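Side-chain contacts in rifin (Plasmodium falciparum, PDB 7JZI), which probably serves as a variant surface antigen of parasite-infected red blood cells, where some members of its family engage inhibitory immune receptors of the host: residues Ile26-Leu31 against Ser46-Ser51; Lys32-Asp37 against Asn107-Ala112. All coordinates share one frame; numbering follows the deposited sequence.

Interaction 1: Ile26-Leu31 against Ser46-Ser51; sequences IVIEGL and SFVQNS. Unlike the reference sequence in segment 46-51: Gln49 (reference Asn).
Ile28 and Val48 form the aliphatic part of this contact, which lays helix 43-50 against the last turns of helix 8-33. CG2 of Ile28 meets CG1 of Val48 at 4.1 Å, the two side chains crossing at about a right angle. The geometry follows from Ile28: its CG1 sits between the backbone N and the carbonyl carbon (chi1 63°), which puts CG2 anti to the carbonyl carbon and beside the backbone N, facing Val48, while the end of the ethyl arm leads away. These are also the closest backbones, with Ile28 CA and Val48 CA 7.8 Å apart.

The aromatic part belongs to Phe47. With CG anti to the backbone N (chi1 -177°), its ring extends toward helix 8-33, where Leu31 approaches it obliquely; Leu31 CD2 and Phe47 CD2 are 4.5 Å apart, though the placing of that methyl is doubtful. The carbonyl O of Ser51 lies 3.8 Å above the ring plane, offset toward its rim, and His52 meets the ring with planes at about 90°. Leu59 of helix 56-70 touches both Phe47 and Leu31, and Met24 touches both Phe47 and Val48.

No polar bond joins the two segments; backbone bonds such as Gly30 N to Ile26 O (3.0 Å) and Ser51 N to Phe47 O (3.0 Å) hold each helix. Ser51 then takes positive phi and ends helical geometry. The arrangement is an apolar helix-on-helix seam in this strand-free, mainly helical fragment of the rifin, probably its variable region: a short helix runs back broadly opposite to a long one and tucks its phenylalanine into the shared core.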
loop_
_atom_site.group_PDB
_atom_site.type_symbol
_atom_site.label_atom_id
_atom_site.label_comp_id
_atom_site.label_asym_id
_atom_site.label_seq_id
_atom_site.Cartn_x
_atom_site.Cartn_y
_atom_site.Cartn_z
ATOM N N ILE B 26 6.741 22.468 2.995
ATOM C CA ILE B 26 6.401 21.846 1.718
ATOM C C ILE B 26 6.271 20.326 1.868
ATOM O O ILE B 26 5.392 19.693 1.263
ATOM C CB ILE B 26 7.399 22.288 0.621
ATOM C CG1 ILE B 26 8.856 21.917 0.928
ATOM C CG2 ILE B 26 7.286 23.793 0.282
ATOM C CD1 ILE B 26 9.831 22.545 -0.158
ATOM N N VAL B 27 7.124 19.702 2.681
ATOM C CA VAL B 27 6.981 18.254 2.775
ATOM C C VAL B 27 5.833 17.850 3.700
ATOM O O VAL B 27 5.281 16.756 3.544
ATOM C CB VAL B 27 8.300 17.574 3.202
ATOM C CG1 VAL B 27 9.467 17.952 2.273
ATOM C CG2 VAL B 27 8.661 17.864 4.645
ATOM N N ILE B 28 5.399 18.708 4.630
ATOM C CA ILE B 28 4.143 18.368 5.310
ATOM C C ILE B 28 2.980 18.409 4.326
ATOM O O ILE B 28 2.041 17.606 4.425
ATOM C CB ILE B 28 3.889 19.190 6.600
ATOM C CG1 ILE B 28 3.721 20.712 6.447
ATOM C CG2 ILE B 28 4.927 18.877 7.667
ATOM C CD1 ILE B 28 2.298 21.187 6.133
ATOM N N GLU B 29 3.020 19.341 3.368
ATOM C CA GLU B 29 2.072 19.286 2.258
ATOM C C GLU B 29 2.160 17.929 1.574
ATOM O O GLU B 29 1.137 17.314 1.245
ATOM C CB GLU B 29 2.343 20.411 1.253
ATOM C CG GLU B 29 2.630 21.784 1.851
ATOM C CD GLU B 29 1.370 22.594 2.097
ATOM O OE1 GLU B 29 0.955 22.712 3.270
ATOM O OE2 GLU B 29 0.792 23.109 1.116
ATOM N N GLY B 30 3.389 17.445 1.375
ATOM C CA GLY B 30 3.577 16.142 0.748
ATOM C C GLY B 30 2.958 14.997 1.539
ATOM O O GLY B 30 2.341 14.093 0.965
ATOM N N LEU B 31 3.094 15.032 2.870
ATOM C CA LEU B 31 2.597 13.923 3.687
ATOM C C LEU B 31 1.085 13.947 3.819
ATOM O O LEU B 31 0.445 12.890 3.856
ATOM C CB LEU B 31 3.178 13.940 5.106
ATOM C CG LEU B 31 4.613 13.696 5.584
ATOM C CD1 LEU B 31 5.207 12.621 4.698
ATOM C CD2 LEU B 31 5.518 14.907 5.709
ATOM N N SER B 46 3.892 12.727 15.006
ATOM C CA SER B 46 5.215 12.578 15.650
ATOM C C SER B 46 6.255 13.303 14.810
ATOM O O SER B 46 7.086 14.014 15.389
ATOM C CB SER B 46 5.585 11.138 15.828
ATOM O OG SER B 46 6.301 10.652 14.704
ATOM N N PHE B 47 6.191 13.142 13.491
ATOM C CA PHE B 47 7.243 13.743 12.639
ATOM C C PHE B 47 7.162 15.252 12.792
ATOM O O PHE B 47 8.206 15.908 12.924
ATOM C CB PHE B 47 7.016 13.384 11.174
ATOM C CG PHE B 47 8.070 13.895 10.229
ATOM C CD1 PHE B 47 9.246 13.191 10.039
ATOM C CD2 PHE B 47 7.880 15.070 9.524
ATOM C CE1 PHE B 47 10.214 13.655 9.167
ATOM C CE2 PHE B 47 8.851 15.536 8.655
ATOM C CZ PHE B 47 10.014 14.827 8.479
ATOM N N VAL B 48 5.942 15.776 12.789
ATOM C CA VAL B 48 5.824 17.257 12.832
ATOM C C VAL B 48 6.390 17.775 14.157
ATOM O O VAL B 48 7.080 18.806 14.127
ATOM C CB VAL B 48 4.410 17.770 12.504
ATOM C CG1 VAL B 48 3.892 17.186 11.203
ATOM C CG2 VAL B 48 3.408 17.565 13.626
ATOM N N GLN B 49 6.126 17.084 15.269
ATOM C CA GLN B 49 6.682 17.503 16.586
ATOM C C GLN B 49 8.208 17.364 16.637
ATOM O O GLN B 49 8.841 18.227 17.260
ATOM C CB GLN B 49 5.962 16.837 17.756
ATOM C CG GLN B 49 4.508 17.266 17.874
ATOM C CD GLN B 49 3.884 16.826 19.175
ATOM O OE1 GLN B 49 4.544 16.257 20.041
ATOM N NE2 GLN B 49 2.596 17.093 19.322
ATOM N N ASN B 50 8.785 16.324 16.035
ATOM C CA ASN B 50 10.249 16.111 16.198
ATOM C C ASN B 50 11.104 16.794 15.114
ATOM O O ASN B 50 12.335 16.728 15.263
ATOM C CB ASN B 50 10.579 14.641 16.458
ATOM C CG ASN B 50 9.981 14.121 17.746
ATOM O OD1 ASN B 50 9.294 14.850 18.456
ATOM N ND2 ASN B 50 10.240 12.862 18.055
ATOM N N SER B 51 10.517 17.419 14.086
ATOM C CA SER B 51 11.282 18.192 13.057
ATOM C C SER B 51 12.147 17.283 12.175
ATOM O O SER B 51 11.557 16.358 11.616
ATOM C CB SER B 51 12.082 19.313 13.673
ATOM O OG SER B 51 12.568 20.200 12.676
#

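Interaction 2: Lys32-Asp37 against Asn107-Ala112; sequences KALKVD and NVLKQA
Leu34, just past the end of helix 8-33, reaches across to Val108 of helix 101-127, and the two side chains meet tip to tip. Leu34 has the largest buried area of the contact. Its CD1 comes to 3.6 Å from Val108 CG1, while its CD2 lies 3.9 Å from the same methyl. Leu34 CG is also 3.9 Å from Val108 CG1, so the valine methyl rests against the whole fork of the leucine.

Val108 presents this methyl because its CG1 stands anti to the backbone N (chi1 156°). The backbones remain well apart, Leu34 CA and Val108 CA being separated by 8.8 Å, and the gap is spanned by side chains.

Leu109, one residue on, adds a smaller touch. The side chain of Leu109 leaves its helix alongside the contact, yet its end comes nearer, bringing Leu109 CD1 to 4.1 Å from Leu34 CD1. Thus Leu34 CD1 touches both neighbours. Helix 84-88 closes in on the same cluster, Val84 touching Leu34 and Leu88 touching Val108.

The chain breaks from helical geometry directly after Leu34, with Lys35 at positive phi (57°). Every group that meets here is a branched hydrocarbon. The contact therefore implies association through dispersion forces and exclusion of water, without the directional restraint that polar partners would impose.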
loop_
_atom_site.group_PDB
_atom_site.type_symbol
_atom_site.label_atom_id
_atom_site.label_comp_id
_atom_site.label_asym_id
_atom_site.label_seq_id
_atom_site.Cartn_x
_atom_site.Cartn_y
_atom_site.Cartn_z
ATOM N N LYS B 32 0.492 15.131 3.896
ATOM C CA LYS B 32 -0.963 15.180 3.936
ATOM C C LYS B 32 -1.603 15.018 2.562
ATOM O O LYS B 32 -2.818 14.798 2.484
ATOM C CB LYS B 32 -1.414 16.467 4.636
ATOM C CG LYS B 32 -1.059 17.764 3.953
ATOM C CD LYS B 32 -1.057 18.884 4.993
ATOM C CE LYS B 32 -0.691 20.229 4.391
ATOM N NZ LYS B 32 -0.911 21.342 5.363
ATOM N N ALA B 33 -0.820 15.108 1.484
ATOM C CA ALA B 33 -1.298 14.643 0.185
ATOM C C ALA B 33 -1.445 13.122 0.115
ATOM O O ALA B 33 -2.353 12.626 -0.559
ATOM C CB ALA B 33 -0.357 15.125 -0.914
ATOM N N LEU B 34 -0.560 12.372 0.776
ATOM C CA LEU B 34 -0.637 10.918 0.918
ATOM C C LEU B 34 -1.612 10.469 2.003
ATOM O O LEU B 34 -1.778 9.258 2.208
ATOM C CB LEU B 34 0.755 10.375 1.257
ATOM C CG LEU B 34 1.851 10.507 0.195
ATOM C CD1 LEU B 34 2.896 9.433 0.376
ATOM C CD2 LEU B 34 1.258 10.438 -1.211
ATOM N N LYS B 35 -2.196 11.429 2.729
ATOM C CA LYS B 35 -3.001 11.218 3.940
ATOM C C LYS B 35 -2.248 10.476 5.040
ATOM O O LYS B 35 -2.803 9.596 5.709
ATOM C CB LYS B 35 -4.346 10.529 3.766
ATOM C CG LYS B 35 -5.488 11.280 3.119
ATOM C CD LYS B 35 -6.113 10.594 1.942
ATOM C CE LYS B 35 -7.512 11.337 1.822
ATOM N NZ LYS B 35 -8.605 10.490 1.386
ATOM N N VAL B 36 -0.966 10.774 5.215
ATOM C CA VAL B 36 -0.301 10.301 6.416
ATOM C C VAL B 36 -1.047 10.823 7.657
ATOM O O VAL B 36 -0.937 10.248 8.743
ATOM C CB VAL B 36 1.165 10.757 6.352
ATOM C CG1 VAL B 36 1.916 10.369 7.598
ATOM C CG2 VAL B 36 1.841 10.186 5.121
ATOM N N ASP B 37 -1.847 11.884 7.501
ATOM C CA ASP B 37 -2.882 12.338 8.440
ATOM C C ASP B 37 -3.837 11.287 9.024
ATOM O O ASP B 37 -4.181 11.346 10.215
ATOM C CB ASP B 37 -3.620 13.503 7.766
ATOM C CG ASP B 37 -4.382 14.358 8.748
ATOM O OD1 ASP B 37 -3.880 15.395 9.236
ATOM O OD2 ASP B 37 -5.615 14.121 8.760
ATOM N N ASN B 107 9.552 7.198 -3.851
ATOM C CA ASN B 107 9.681 8.168 -4.941
ATOM C C ASN B 107 8.840 9.417 -4.687
ATOM O O ASN B 107 9.291 10.542 -4.956
ATOM C CB ASN B 107 9.272 7.548 -6.281
ATOM C CG ASN B 107 10.161 6.385 -6.704
ATOM O OD1 ASN B 107 9.689 5.260 -6.865
ATOM N ND2 ASN B 107 11.442 6.658 -6.913
ATOM N N VAL B 108 7.648 9.247 -4.100
ATOM C CA VAL B 108 6.857 10.404 -3.672
ATOM C C VAL B 108 7.661 11.269 -2.708
ATOM O O VAL B 108 7.830 12.479 -2.913
ATOM C CB VAL B 108 5.522 9.956 -3.050
ATOM C CG1 VAL B 108 4.995 11.015 -2.102
ATOM C CG2 VAL B 108 4.508 9.672 -4.130
ATOM N N LEU B 109 8.193 10.663 -1.651
ATOM C CA LEU B 109 8.863 11.493 -0.658
ATOM C C LEU B 109 10.297 11.849 -1.011
ATOM O O LEU B 109 10.845 12.772 -0.415
ATOM C CB LEU B 109 8.811 10.858 0.723
ATOM C CG LEU B 109 7.357 10.693 1.137
ATOM C CD1 LEU B 109 6.875 9.291 1.291
ATOM C CD2 LEU B 109 7.231 11.457 2.431
ATOM N N LYS B 110 10.880 11.238 -2.035
ATOM C CA LYS B 110 12.137 11.744 -2.564
ATOM C C LYS B 110 11.886 12.995 -3.390
ATOM O O LYS B 110 12.661 13.958 -3.328
ATOM C CB LYS B 110 12.833 10.659 -3.381
ATOM C CG LYS B 110 14.237 11.010 -3.843
ATOM C CD LYS B 110 14.893 9.828 -4.544
ATOM C CE LYS B 110 15.169 8.686 -3.576
ATOM N NZ LYS B 110 15.662 7.453 -4.256
ATOM N N GLN B 111 10.792 12.998 -4.158
ATOM C CA GLN B 111 10.344 14.232 -4.791
ATOM C C GLN B 111 10.105 15.314 -3.745
ATOM O O GLN B 111 10.571 16.453 -3.891
ATOM C CB GLN B 111 9.071 13.940 -5.602
ATOM C CG GLN B 111 8.254 15.128 -6.089
ATOM C CD GLN B 111 7.188 15.543 -5.070
ATOM O OE1 GLN B 111 6.827 14.764 -4.186
ATOM N NE2 GLN B 111 6.660 16.753 -5.214
ATOM N N ALA B 112 9.445 14.945 -2.642
ATOM C CA ALA B 112 9.226 15.894 -1.548
ATOM C C ALA B 112 10.539 16.375 -0.925
ATOM O O ALA B 112 10.692 17.564 -0.616
ATOM C CB ALA B 112 8.331 15.261 -0.481
#

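The two contacts lie with centres about 10 Å apart near the middle of the chain and share helix 8-33, whose last turns pack against helix 43-50 in interaction 1 and whose end, with the residues just after it, packs against helix 101-127 in interaction 2. Along the chain their segments alternate: 26-31, 32-37, 46-51, then 107-112. The first two are consecutive, and a probable hydrogen bond from Val36 N to Leu31 O (2.9 Å) links them. Leu31 also packs on Leu109, joining both apolar clusters into one core. Helix 8-33 is thus held to a helix close in sequence and to one from far along the chain.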